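Long-range contacts in aspartate-semialdehyde dehydrogenase 2 (Vibrio cholerae, PDB 2R00), which catalyses the NADPH-dependent reductive dephosphorylation of L-aspartyl-4-phosphate to L-aspartate-semialdehyde, a step on the way to lysine, methionine and threonine: residues Asn153-Ser159 / Phe241-Ala247; Gly164-Ile168 / Asp314-Lys318; Gln135-Leu140 / Leu309-Ala313; Glu212-Val217 / Val231-Cys235; Leu107-Asn113 / Glu219-Ile223. All coordinates share one frame; numbering follows the deposited sequence.

Overall arrangement
From the N terminus, contact 5 opens first, at residues 107-113 in the nucleotide-binding half, and closes at 219-223, joining it to helix 211-223 of the dimerisation domain. Contact 3 starts next, on helix 131-147, and closes on strand 306-313; contact 1, pairing strands 149-159 and 244-252, is nested inside it. Contact 2 begins in the loop after strand 149-159 and ends at helix 316-335, crossing contacts 1 and 3. Contact 4, helix 211-223 against strand 230-238, is the shortest loop and nests within contacts 1, 2 and 3. Contact 5 crosses all four others. Contacts 1, 3 and 4 share one sheet, which also faces the second subunit.

Contact 1 (Asn153-Ser159 / Phe241-Ala247); sequences NVTTYQS and FYGHAEA
The Tyr157 ring turns an edge to the opposite strand, with Ala245 O near its plane and 3.4 Å from Tyr157 CD1, while the indole of Trp310 meets the ring with the two planes almost parallel. His244 has Gln158 CB at one edge and Glu246 OE2, from its own strand, in the imidazole plane. Obliquely to this ring, Tyr157 O lies 3.1 Å from His244 CD2 and Thr156 CB lies 3.6 Å from His244 NE2. Phe241 takes Ala245 N in plane at its edge, and its CE2 touches Tyr157 CB at 3.8 Å. With CG anti to the backbone N (chi1 180°), His244 carries its ring over to the carbonyl of Tyr157. The backbones are antiparallel. Thr155 and Ala247 form a hydrogen-bonded pair, Thr155 N to Ala247 O 2.9 Å; Tyr157 N gives a 2.8 Å bond to Ala245 O, and the return bond from Ala245 N is weak. In the intervening non-hydrogen-bonded pair, Thr156 and Glu246 point the same way, side by side, with Thr156 CG2 3.7 Å from Glu246 OE2. Where the pairing ends, a water lies between Ser159 N, Phe241 O and Gly243 O. Tyr157 OH bonds to Tyr157 of the second subunit, so the face bearing Thr155, Tyr157 and Ala247 belongs to the dimer interface. The other face, with Thr156 and Glu246, is probably turned to the active site, since His244 is the predicted proton acceptor: a hydrogen bond from His244 ND1 to Gln135 OE1 and the carbonyl beside CD2 should together limit rotation of the imidazole.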
# COMPACT_ATOMS: atom_id res chain seq x y z
N ASN A 153 -0.56 -11.47 3.78
CA ASN A 153 -1.25 -10.53 2.91
C ASN A 153 -0.26 -9.45 2.48
O ASN A 153 0.37 -8.79 3.32
CB ASN A 153 -2.47 -9.93 3.62
CG ASN A 153 -3.65 -10.91 3.71
OD1 ASN A 153 -3.48 -12.04 4.17
ND2 ASN A 153 -4.83 -10.49 3.27
N VAL A 154 -0.11 -9.29 1.17
CA VAL A 154 0.93 -8.42 0.64
C VAL A 154 0.41 -7.57 -0.52
O VAL A 154 -0.30 -8.08 -1.41
CB VAL A 154 2.20 -9.22 0.23
CG1 VAL A 154 1.89 -10.32 -0.83
CG2 VAL A 154 3.33 -8.28 -0.24
N THR A 155 0.76 -6.29 -0.51
CA THR A 155 0.49 -5.37 -1.61
C THR A 155 1.82 -4.92 -2.24
O THR A 155 2.71 -4.46 -1.52
CB THR A 155 -0.32 -4.13 -1.14
OG1 THR A 155 -1.55 -4.56 -0.55
CG2 THR A 155 -0.64 -3.21 -2.32
N THR A 156 1.95 -5.09 -3.56
CA THR A 156 3.14 -4.65 -4.28
C THR A 156 2.80 -3.44 -5.13
O THR A 156 1.68 -3.31 -5.60
CB THR A 156 3.76 -5.75 -5.20
OG1 THR A 156 2.89 -6.01 -6.31
CG2 THR A 156 4.03 -7.04 -4.44
N TYR A 157 3.79 -2.58 -5.34
CA TYR A 157 3.59 -1.33 -6.04
C TYR A 157 4.65 -1.17 -7.11
O TYR A 157 5.85 -1.27 -6.83
CB TYR A 157 3.69 -0.15 -5.06
CG TYR A 157 2.79 -0.21 -3.86
CD1 TYR A 157 3.25 -0.71 -2.64
CD2 TYR A 157 1.48 0.26 -3.92
CE1 TYR A 157 2.43 -0.76 -1.52
CE2 TYR A 157 0.65 0.23 -2.80
CZ TYR A 157 1.13 -0.28 -1.60
OH TYR A 157 0.31 -0.33 -0.50
N GLN A 158 4.20 -0.93 -8.34
CA GLN A 158 5.09 -0.66 -9.46
C GLN A 158 4.39 0.29 -10.42
O GLN A 158 3.17 0.41 -10.41
CB GLN A 158 5.48 -1.96 -10.17
CG GLN A 158 4.31 -2.75 -10.71
CD GLN A 158 4.70 -4.17 -11.13
OE1 GLN A 158 5.77 -4.38 -11.71
NE2 GLN A 158 3.84 -5.14 -10.82
N SER A 159 5.18 0.96 -11.26
CA SER A 159 4.69 1.94 -12.22
C SER A 159 3.72 1.31 -13.22
O SER A 159 3.88 0.15 -13.59
CB SER A 159 5.86 2.50 -13.01
OG SER A 159 6.46 1.46 -13.77
N PHE A 241 6.04 5.94 -10.58
CA PHE A 241 6.78 5.25 -9.51
C PHE A 241 8.18 4.80 -9.92
O PHE A 241 8.34 4.04 -10.90
CB PHE A 241 5.97 4.03 -9.03
CG PHE A 241 6.15 3.68 -7.58
CD1 PHE A 241 5.85 4.61 -6.57
CD2 PHE A 241 6.57 2.40 -7.20
CE1 PHE A 241 5.99 4.28 -5.23
CE2 PHE A 241 6.71 2.05 -5.85
CZ PHE A 241 6.42 3.00 -4.86
N TYR A 242 9.19 5.23 -9.16
CA TYR A 242 10.59 4.83 -9.35
C TYR A 242 11.02 3.82 -8.27
O TYR A 242 11.06 4.15 -7.09
CB TYR A 242 11.53 6.05 -9.33
CG TYR A 242 11.23 7.04 -10.45
CD1 TYR A 242 11.85 6.91 -11.69
CD2 TYR A 242 10.31 8.07 -10.27
CE1 TYR A 242 11.57 7.80 -12.73
CE2 TYR A 242 10.02 8.97 -11.30
CZ TYR A 242 10.65 8.82 -12.53
OH TYR A 242 10.37 9.69 -13.55
N GLY A 243 11.33 2.61 -8.70
CA GLY A 243 11.67 1.53 -7.79
C GLY A 243 10.43 0.70 -7.49
O GLY A 243 9.40 0.83 -8.15
N HIS A 244 10.55 -0.16 -6.49
CA HIS A 244 9.50 -1.11 -6.17
C HIS A 244 9.29 -1.17 -4.66
O HIS A 244 10.25 -1.11 -3.89
CB HIS A 244 9.87 -2.49 -6.72
CG HIS A 244 8.85 -3.55 -6.43
ND1 HIS A 244 9.01 -4.48 -5.42
CD2 HIS A 244 7.65 -3.82 -7.00
CE1 HIS A 244 7.95 -5.27 -5.39
NE2 HIS A 244 7.11 -4.89 -6.34
N ALA A 245 8.04 -1.30 -4.25
CA ALA A 245 7.72 -1.39 -2.83
C ALA A 245 6.66 -2.45 -2.57
O ALA A 245 5.88 -2.78 -3.47
CB ALA A 245 7.26 -0.04 -2.30
N GLU A 246 6.65 -2.98 -1.34
CA GLU A 246 5.65 -3.93 -0.87
C GLU A 246 5.27 -3.61 0.55
O GLU A 246 6.14 -3.32 1.36
CB GLU A 246 6.21 -5.35 -0.87
CG GLU A 246 6.81 -5.77 -2.16
CD GLU A 246 7.40 -7.13 -2.08
OE1 GLU A 246 7.94 -7.50 -1.02
OE2 GLU A 246 7.34 -7.83 -3.09
N ALA A 247 3.98 -3.69 0.85
CA ALA A 247 3.47 -3.62 2.21
C ALA A 247 3.11 -5.04 2.60
O ALA A 247 2.38 -5.72 1.85
CB ALA A 247 2.23 -2.72 2.27
O HOH W 1 8.47 0.86 -10.76

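Contact 2 (Gly164-Ile168 / Asp314-Lys318); sequences GKAGI and DNVRK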
# COMPACT_ATOMS: atom_id res chain seq x y z
N GLY A 164 10.97 3.01 -14.42
CA GLY A 164 11.30 3.22 -13.01
C GLY A 164 12.05 2.08 -12.35
O GLY A 164 12.37 2.15 -11.16
N LYS A 165 12.34 1.03 -13.12
CA LYS A 165 13.00 -0.18 -12.62
C LYS A 165 14.42 0.05 -12.09
O LYS A 165 14.98 -0.79 -11.39
CB LYS A 165 13.02 -1.27 -13.71
CG LYS A 165 11.67 -1.61 -14.35
CD LYS A 165 10.81 -2.53 -13.48
CE LYS A 165 9.76 -1.76 -12.69
NZ LYS A 165 8.60 -1.31 -13.52
N ALA A 166 15.00 1.20 -12.45
CA ALA A 166 16.36 1.57 -12.04
C ALA A 166 16.38 2.54 -10.86
O ALA A 166 17.39 2.64 -10.15
CB ALA A 166 17.13 2.16 -13.22
N GLY A 167 15.28 3.28 -10.67
CA GLY A 167 15.12 4.21 -9.55
C GLY A 167 16.08 5.39 -9.47
O GLY A 167 16.03 6.17 -8.51
N ILE A 168 16.95 5.52 -10.48
CA ILE A 168 17.98 6.56 -10.52
C ILE A 168 17.93 7.34 -11.85
O ILE A 168 18.74 8.24 -12.08
CB ILE A 168 19.41 5.97 -10.25
CG1 ILE A 168 20.36 7.03 -9.68
CG2 ILE A 168 19.99 5.27 -11.49
CD1 ILE A 168 21.48 6.47 -8.81
N ASP A 314 15.17 -0.21 -4.44
CA ASP A 314 15.40 0.98 -5.26
C ASP A 314 15.76 0.55 -6.68
O ASP A 314 15.07 0.93 -7.63
CB ASP A 314 16.50 1.87 -4.66
CG ASP A 314 16.67 3.18 -5.42
OD1 ASP A 314 15.64 3.78 -5.84
OD2 ASP A 314 17.83 3.60 -5.61
N ASN A 315 16.81 -0.24 -6.83
CA ASN A 315 17.17 -0.78 -8.14
C ASN A 315 16.68 -2.21 -8.31
O ASN A 315 17.33 -3.17 -7.87
CB ASN A 315 18.68 -0.66 -8.42
CG ASN A 315 19.01 -0.83 -9.89
OD1 ASN A 315 19.78 -0.05 -10.46
ND2 ASN A 315 18.42 -1.84 -10.53
N VAL A 316 15.53 -2.33 -8.96
CA VAL A 316 14.85 -3.61 -9.15
C VAL A 316 15.68 -4.60 -9.97
O VAL A 316 15.73 -5.79 -9.65
CB VAL A 316 13.44 -3.43 -9.78
CG1 VAL A 316 12.74 -4.76 -9.92
CG2 VAL A 316 12.59 -2.50 -8.93
N ARG A 317 16.34 -4.10 -11.01
CA ARG A 317 17.18 -4.92 -11.88
C ARG A 317 18.38 -5.51 -11.13
O ARG A 317 18.72 -6.68 -11.34
CB ARG A 317 17.64 -4.11 -13.10
CG ARG A 317 16.48 -3.55 -13.92
CD ARG A 317 16.97 -2.75 -15.12
NE ARG A 317 15.90 -1.95 -15.73
CZ ARG A 317 14.99 -2.41 -16.60
NH1 ARG A 317 15.01 -3.68 -17.01
NH2 ARG A 317 14.07 -1.58 -17.08
N LYS A 318 18.99 -4.72 -10.25
CA LYS A 318 20.17 -5.14 -9.49
C LYS A 318 19.82 -6.22 -8.46
O LYS A 318 20.65 -7.09 -8.17
CB LYS A 318 20.86 -3.94 -8.83
CG LYS A 318 22.32 -4.20 -8.45
CD LYS A 318 23.18 -2.94 -8.50
CE LYS A 318 24.66 -3.29 -8.50
NZ LYS A 318 25.53 -2.09 -8.42
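Asn315, the N-cap residue of helix 316-335 and a predicted NADP(+)-binding residue, lies with its CB against Ala166 O, where the loop Gly164-Ile168 passes the start of the helix. One backbone hydrogen bond joins the two: Val316 N, in the first helical turn where an N-H has no carbonyl of its own helix to meet, donates to Lys165 O at 2.9 Å. The bond is bent, 131° at the hydrogen. Next to it the side chains of Lys165 and Arg317 cross at about a right angle. Lys165 CB sits over one face of the guanidinium, 3.5 Å from Arg317 NH2, and Lys165 CG is 3.6 Å from the same nitrogen. Beyond CG the lysine bends repeatedly and leads its amine back to Ala163 O; Lys165 NZ therefore stays 6.5 Å from Arg317 NH2, and the like charges do not touch. At the other end, Asp314 extends its carboxylate (chi1 -174°) towards Gly167, whose CA lies 3.8 Å from Asp314 OD1. Gly167 has a positive phi of 63°, a conformation that favours glycine. Arg317 also packs on Ala14, Val15 and Thr18 at the start of helix 14-25, and Val316 on His244. The contact thus sits where the nucleotide loop of a Rossmann domain, His244, the predicted proton acceptor, and the C-terminal helix converge, consistent with the dinucleotide site of a semialdehyde dehydrogenase.

Contact 3 (Gln135-Leu140 / Leu309-Ala313); sequences QMLVAL and LWVVA
Ala139 on helix 131-147 aims its methyl group between two side chains of strand 306-313, with CB 3.8 Å from Val311 CG2 and 3.9 Å from Leu309 CD1. The helix runs over the strand at 132° between N-to-C directions, the axes 8.8 Å apart at closest approach. Val311 serves two successive turns of the helix: with CG1 anti to the backbone N (chi1 -175°), that methyl meets Gln135 CB at 3.9 Å, while the other branch turns to Ala139. Leu309 spreads its two methyls in the same manner, CD1 to Ala139 and CD2 to Leu140 CD1 at 4.1 Å; the two leucines cross obliquely. Gln135 reaches farthest along the strand. Extended beyond CG, it lays its amide along Val311 and Ala313, with Gln135 OE1 3.3 Å from Ala313 CB and Gln135 NE2 3.4 Å from Val311 O. Strand 306-313 is itself paired with strand 244-252. Cys131, which forms the acyl-thioester intermediate, lies one helical turn before Gln135. Most of the interface is hydrocarbon, and the amide is its polar end: buried against the strand, it lies against Val311 and Ala313, and its bond to His244, its strongest polar partner, is consistent with a second-shell group that helps to orient the imidazole.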
# COMPACT_ATOMS: atom_id res chain seq x y z
N GLN A 135 12.37 -10.02 -2.76
CA GLN A 135 12.30 -8.98 -1.72
C GLN A 135 11.56 -9.48 -0.48
O GLN A 135 12.08 -9.39 0.64
CB GLN A 135 11.50 -7.78 -2.24
CG GLN A 135 12.25 -6.65 -2.90
CD GLN A 135 11.30 -5.62 -3.51
OE1 GLN A 135 11.26 -5.46 -4.74
NE2 GLN A 135 10.50 -4.93 -2.67
N MET A 136 10.35 -9.99 -0.68
CA MET A 136 9.48 -10.40 0.42
C MET A 136 10.05 -11.58 1.19
O MET A 136 10.01 -11.61 2.43
CB MET A 136 8.06 -10.72 -0.11
CG MET A 136 7.07 -11.10 1.00
SD MET A 136 5.39 -11.43 0.44
CE MET A 136 5.56 -12.99 -0.42
N LEU A 137 10.56 -12.57 0.46
CA LEU A 137 11.05 -13.80 1.05
C LEU A 137 12.32 -13.61 1.89
O LEU A 137 12.50 -14.27 2.92
CB LEU A 137 11.26 -14.86 -0.03
CG LEU A 137 10.04 -15.76 -0.20
CD1 LEU A 137 9.90 -16.24 -1.58
CD2 LEU A 137 10.12 -16.96 0.74
N VAL A 138 13.20 -12.74 1.43
CA VAL A 138 14.37 -12.35 2.22
C VAL A 138 13.92 -11.75 3.56
O VAL A 138 14.37 -12.18 4.62
CB VAL A 138 15.30 -11.41 1.43
CG1 VAL A 138 16.33 -10.77 2.35
CG2 VAL A 138 16.02 -12.20 0.33
N ALA A 139 13.00 -10.79 3.50
CA ALA A 139 12.48 -10.13 4.70
C ALA A 139 11.72 -11.04 5.66
O ALA A 139 11.81 -10.87 6.86
CB ALA A 139 11.61 -8.92 4.31
N LEU A 140 10.97 -12.01 5.12
CA LEU A 140 10.08 -12.85 5.94
C LEU A 140 10.73 -14.09 6.54
O LEU A 140 10.27 -14.59 7.58
CB LEU A 140 8.86 -13.28 5.12
CG LEU A 140 7.53 -12.54 5.30
CD1 LEU A 140 7.69 -11.08 5.64
CD2 LEU A 140 6.63 -12.72 4.09
N LEU A 309 5.28 -4.83 8.01
CA LEU A 309 6.52 -4.22 7.55
C LEU A 309 6.36 -3.82 6.09
O LEU A 309 5.51 -4.36 5.39
CB LEU A 309 7.71 -5.19 7.70
CG LEU A 309 7.66 -6.52 6.93
CD1 LEU A 309 9.05 -6.97 6.56
CD2 LEU A 309 6.94 -7.59 7.70
N TRP A 310 7.18 -2.87 5.66
CA TRP A 310 7.29 -2.49 4.26
C TRP A 310 8.69 -2.82 3.77
O TRP A 310 9.66 -2.71 4.51
CB TRP A 310 7.02 -1.00 4.07
CG TRP A 310 5.55 -0.64 4.12
CD1 TRP A 310 4.69 -0.86 5.15
CD2 TRP A 310 4.79 0.01 3.09
NE1 TRP A 310 3.43 -0.40 4.83
CE2 TRP A 310 3.47 0.15 3.57
CE3 TRP A 310 5.10 0.49 1.80
CZ2 TRP A 310 2.46 0.75 2.81
CZ3 TRP A 310 4.10 1.07 1.06
CH2 TRP A 310 2.79 1.21 1.56
N VAL A 311 8.77 -3.24 2.51
CA VAL A 311 10.00 -3.72 1.91
C VAL A 311 10.17 -2.98 0.60
O VAL A 311 9.23 -2.90 -0.19
CB VAL A 311 9.95 -5.25 1.66
CG1 VAL A 311 11.29 -5.76 1.14
CG2 VAL A 311 9.56 -5.99 2.90
N VAL A 312 11.35 -2.40 0.39
CA VAL A 312 11.62 -1.60 -0.79
C VAL A 312 12.86 -2.11 -1.53
O VAL A 312 13.83 -2.56 -0.91
CB VAL A 312 11.74 -0.08 -0.44
CG1 VAL A 312 12.25 0.73 -1.62
CG2 VAL A 312 10.38 0.48 0.00
N ALA A 313 12.80 -2.07 -2.86
CA ALA A 313 13.98 -2.19 -3.72
C ALA A 313 14.05 -0.93 -4.56
O ALA A 313 13.10 -0.60 -5.29
CB ALA A 313 13.87 -3.40 -4.63

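Contact 4 (Glu212-Val217 / Val231-Cys235); sequences EEMKMV and VNPTC
The carboxylate of Glu213 is gripped from several directions. Cys235 N donates to Glu213 OE2 at 2.9 Å in a nearly straight bond (169°), reaching the oxygen on its anti side and 19° out of the carboxylate plane. The other oxygen, OE1, is held by Thr210 N and forms a salt bridge with Arg296 of the second subunit, so this buried acid probably stays ionised. The stem of the same side chain packs too: Glu213 CG is 3.4 Å from Cys235 SG. One residue earlier, Glu212 OE2 approaches Cys235 CB at 3.6 Å, while its OE1 accepts a hydrogen bond from NE2 of Gln158, a predicted substrate-binding residue. Pro233 fills the middle of the contact. Its CG lies 3.3 Å from Glu213 O and 4.0 Å from Met216 CB, the proline and methionine side chains sliding past each other in opposite directions. Val217 crosses the proline ring at about a right angle, its CG2 3.6 Å from Pro233 CD and 3.3 Å from Val231 O. On the far side of the strand, Thr234 bonds to Arg298 and packs on Trp310, both of the second subunit. Helix 211-223 thus covers one face of the sheet, alongside helix 131-147, and the partner subunit covers the other: the layered alpha-beta arrangement of the dimerisation domain in this family.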
# COMPACT_ATOMS: atom_id res chain seq x y z
N GLU A 212 -0.86 -12.39 -12.29
CA GLU A 212 0.35 -11.92 -11.58
C GLU A 212 0.24 -12.26 -10.10
O GLU A 212 1.20 -12.75 -9.51
CB GLU A 212 0.54 -10.43 -11.80
CG GLU A 212 1.87 -9.86 -11.33
CD GLU A 212 1.96 -8.35 -11.53
OE1 GLU A 212 3.09 -7.81 -11.48
OE2 GLU A 212 0.90 -7.70 -11.75
N GLU A 213 -0.93 -12.03 -9.51
CA GLU A 213 -1.12 -12.24 -8.07
C GLU A 213 -1.01 -13.72 -7.73
O GLU A 213 -0.32 -14.08 -6.79
CB GLU A 213 -2.43 -11.63 -7.56
CG GLU A 213 -2.43 -10.09 -7.55
CD GLU A 213 -3.82 -9.45 -7.47
OE1 GLU A 213 -4.85 -10.16 -7.48
OE2 GLU A 213 -3.87 -8.21 -7.38
N MET A 214 -1.70 -14.57 -8.50
CA MET A 214 -1.62 -16.02 -8.28
C MET A 214 -0.19 -16.52 -8.44
O MET A 214 0.25 -17.43 -7.74
CB MET A 214 -2.56 -16.77 -9.23
CG MET A 214 -4.04 -16.71 -8.82
SD MET A 214 -4.37 -16.93 -7.04
CE MET A 214 -3.64 -18.53 -6.63
N LYS A 215 0.55 -15.93 -9.38
CA LYS A 215 1.94 -16.34 -9.61
C LYS A 215 2.80 -16.10 -8.38
O LYS A 215 3.66 -16.91 -8.07
CB LYS A 215 2.51 -15.67 -10.85
CG LYS A 215 2.15 -16.40 -12.13
CD LYS A 215 2.23 -15.54 -13.37
CE LYS A 215 3.28 -14.45 -13.27
NZ LYS A 215 4.66 -14.95 -13.42
N MET A 216 2.54 -15.00 -7.68
CA MET A 216 3.22 -14.69 -6.43
C MET A 216 2.91 -15.72 -5.34
O MET A 216 3.81 -16.15 -4.61
CB MET A 216 2.86 -13.28 -5.97
CG MET A 216 3.63 -12.77 -4.77
SD MET A 216 3.70 -10.95 -4.68
CE MET A 216 5.15 -10.80 -3.64
N VAL A 217 1.65 -16.14 -5.25
CA VAL A 217 1.26 -17.19 -4.34
C VAL A 217 2.09 -18.44 -4.60
O VAL A 217 2.67 -19.01 -3.68
CB VAL A 217 -0.24 -17.56 -4.50
CG1 VAL A 217 -0.59 -18.75 -3.60
CG2 VAL A 217 -1.13 -16.37 -4.19
N VAL A 231 -1.21 -17.15 0.97
CA VAL A 231 -0.65 -15.90 0.46
C VAL A 231 -1.75 -15.16 -0.29
O VAL A 231 -2.38 -15.72 -1.19
CB VAL A 231 0.54 -16.15 -0.50
CG1 VAL A 231 1.22 -14.83 -0.85
CG2 VAL A 231 1.55 -17.16 0.10
N ASN A 232 -1.98 -13.92 0.08
CA ASN A 232 -3.04 -13.11 -0.52
C ASN A 232 -2.46 -11.80 -1.06
O ASN A 232 -2.39 -10.80 -0.33
CB ASN A 232 -4.12 -12.87 0.54
CG ASN A 232 -4.65 -14.17 1.12
OD1 ASN A 232 -5.22 -14.98 0.39
ND2 ASN A 232 -4.43 -14.41 2.41
N PRO A 233 -1.99 -11.81 -2.32
CA PRO A 233 -1.37 -10.62 -2.89
C PRO A 233 -2.34 -9.67 -3.59
O PRO A 233 -3.36 -10.11 -4.15
CB PRO A 233 -0.39 -11.20 -3.94
CG PRO A 233 -0.52 -12.70 -3.85
CD PRO A 233 -1.90 -12.93 -3.26
N THR A 234 -2.00 -8.39 -3.54
CA THR A 234 -2.65 -7.36 -4.34
C THR A 234 -1.55 -6.64 -5.10
O THR A 234 -0.68 -6.00 -4.51
CB THR A 234 -3.45 -6.37 -3.46
OG1 THR A 234 -4.39 -7.10 -2.67
CG2 THR A 234 -4.22 -5.38 -4.34
N CYS A 235 -1.55 -6.78 -6.42
CA CYS A 235 -0.51 -6.22 -7.25
C CYS A 235 -1.06 -4.96 -7.89
O CYS A 235 -1.92 -5.02 -8.78
CB CYS A 235 -0.01 -7.25 -8.27
SG CYS A 235 0.72 -8.70 -7.43

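Contact 5 (Leu107-Asn113 / Glu219-Ile223); sequences LVVPEVN and ETQKI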
# COMPACT_ATOMS: atom_id res chain seq x y z
N LEU A 107 13.25 -23.22 -7.72
CA LEU A 107 13.07 -21.76 -7.76
C LEU A 107 13.74 -21.18 -6.52
O LEU A 107 13.27 -21.39 -5.41
CB LEU A 107 11.57 -21.42 -7.74
CG LEU A 107 11.14 -19.95 -7.64
CD1 LEU A 107 11.54 -19.22 -8.94
CD2 LEU A 107 9.62 -19.84 -7.40
N VAL A 108 14.82 -20.42 -6.71
CA VAL A 108 15.78 -20.22 -5.62
C VAL A 108 16.00 -18.76 -5.19
O VAL A 108 16.29 -17.91 -6.01
CB VAL A 108 17.14 -20.90 -5.93
CG1 VAL A 108 18.15 -20.62 -4.84
CG2 VAL A 108 16.95 -22.42 -6.12
N VAL A 109 15.85 -18.52 -3.89
CA VAL A 109 16.36 -17.33 -3.20
C VAL A 109 17.44 -17.84 -2.22
O VAL A 109 17.11 -18.53 -1.25
CB VAL A 109 15.25 -16.61 -2.39
CG1 VAL A 109 15.85 -15.47 -1.54
CG2 VAL A 109 14.14 -16.08 -3.31
N PRO A 110 18.73 -17.57 -2.52
CA PRO A 110 19.85 -18.15 -1.76
C PRO A 110 19.85 -17.94 -0.24
O PRO A 110 20.41 -18.76 0.47
CB PRO A 110 21.09 -17.52 -2.40
CG PRO A 110 20.66 -17.21 -3.78
CD PRO A 110 19.23 -16.76 -3.64
N GLU A 111 19.22 -16.88 0.26
CA GLU A 111 19.13 -16.67 1.71
C GLU A 111 18.06 -17.55 2.33
O GLU A 111 18.02 -17.74 3.55
CB GLU A 111 18.83 -15.20 2.03
CG GLU A 111 19.92 -14.24 1.60
CD GLU A 111 19.71 -13.68 0.21
OE1 GLU A 111 18.99 -14.31 -0.61
OE2 GLU A 111 20.26 -12.59 -0.06
N VAL A 112 17.19 -18.10 1.49
CA VAL A 112 16.02 -18.82 2.00
C VAL A 112 16.09 -20.32 1.72
O VAL A 112 16.03 -21.12 2.67
CB VAL A 112 14.71 -18.21 1.44
CG1 VAL A 112 13.50 -18.99 1.91
CG2 VAL A 112 14.60 -16.74 1.83
N ASN A 113 16.23 -20.70 0.45
CA ASN A 113 16.19 -22.11 0.08
C ASN A 113 17.38 -22.57 -0.77
O ASN A 113 17.18 -23.20 -1.81
CB ASN A 113 14.86 -22.44 -0.62
CG ASN A 113 14.72 -21.74 -1.98
OD1 ASN A 113 15.31 -20.69 -2.21
ND2 ASN A 113 13.93 -22.32 -2.86
N GLU A 219 4.90 -18.91 -6.40
CA GLU A 219 6.32 -18.69 -6.11
C GLU A 219 6.63 -18.75 -4.61
O GLU A 219 7.58 -19.40 -4.20
CB GLU A 219 6.82 -17.38 -6.72
CG GLU A 219 6.84 -17.38 -8.25
CD GLU A 219 7.51 -16.14 -8.85
OE1 GLU A 219 8.48 -15.63 -8.27
OE2 GLU A 219 7.06 -15.69 -9.93
N THR A 220 5.82 -18.08 -3.80
CA THR A 220 6.01 -18.00 -2.34
C THR A 220 5.92 -19.37 -1.66
O THR A 220 6.78 -19.73 -0.84
CB THR A 220 5.01 -17.01 -1.71
OG1 THR A 220 5.28 -15.70 -2.22
CG2 THR A 220 5.11 -16.99 -0.19
N GLN A 221 4.89 -20.13 -2.02
CA GLN A 221 4.68 -21.49 -1.50
C GLN A 221 5.79 -22.46 -1.92
O GLN A 221 6.18 -23.33 -1.13
CB GLN A 221 3.32 -22.02 -1.95
CG GLN A 221 2.14 -21.32 -1.27
CD GLN A 221 0.79 -21.80 -1.79
OE1 GLN A 221 0.69 -22.36 -2.89
NE2 GLN A 221 -0.25 -21.58 -1.00
N LYS A 222 6.25 -22.34 -3.16
CA LYS A 222 7.37 -23.14 -3.68
C LYS A 222 8.67 -22.86 -2.92
O LYS A 222 9.34 -23.80 -2.47
CB LYS A 222 7.58 -22.90 -5.17
CG LYS A 222 8.64 -23.78 -5.83
CD LYS A 222 8.53 -23.76 -7.35
CE LYS A 222 9.44 -24.80 -8.02
NZ LYS A 222 9.16 -24.91 -9.51
N ILE A 223 9.03 -21.59 -2.79
CA ILE A 223 10.30 -21.22 -2.15
C ILE A 223 10.32 -21.66 -0.67
O ILE A 223 11.30 -22.24 -0.22
CB ILE A 223 10.63 -19.73 -2.34
CG1 ILE A 223 10.90 -19.46 -3.82
CG2 ILE A 223 11.87 -19.32 -1.51
CD1 ILE A 223 10.73 -17.99 -4.26
O HOH W 2 12.07 -24.69 -2.58
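Leu107 begins an interdomain contact in which a type I beta turn, Val109 to Val112, and the residues leading into it rest on the last turns of helix 211-223. The leucine side chain crosses that of Glu219 at about a right angle: CD2 touches Glu219 CA at 3.7 Å, and CB packs against the extended chain of Lys222, 3.9 Å from its CD. The Lys222 amine goes on to backbone carbonyls of the same domain as Leu107, among them Asp102 O, and Glu219 bonds to Asn130 and Thr133 beside the active-site cysteine. Leu107 O sits 3.4 Å from Ile223 CG1, a carbonyl against hydrocarbon. Val109 follows, its CG2 4.0 Å from Ile223 CD1, the two side chains crossing at about a right angle. The turn itself closes through Val109 O, which accepts from both Val112 N and Asn113 N, while Pro110 at its corner packs on helix 316-335. Val112 brings CG1 to 3.8 Å from Ile223 CG2. Ile223 is thereby enclosed by Leu107, Val109, Val112 and Asn113, with Leu137 of helix 131-147 also against it. Asn113 finishes the segment. Its CG stands between the backbone N and the carbonyl carbon (chi1 66°), which folds the amide back over the incoming chain, where OD1 accepts from Val109 N. The ND2 group makes two bonds, one to Leu107 O at 2.8 Å, nearly straight at 168°, and one at 3.0 Å from Asn113 ND2 to a water, which donates onward to Lys222 O at 2.9 Å.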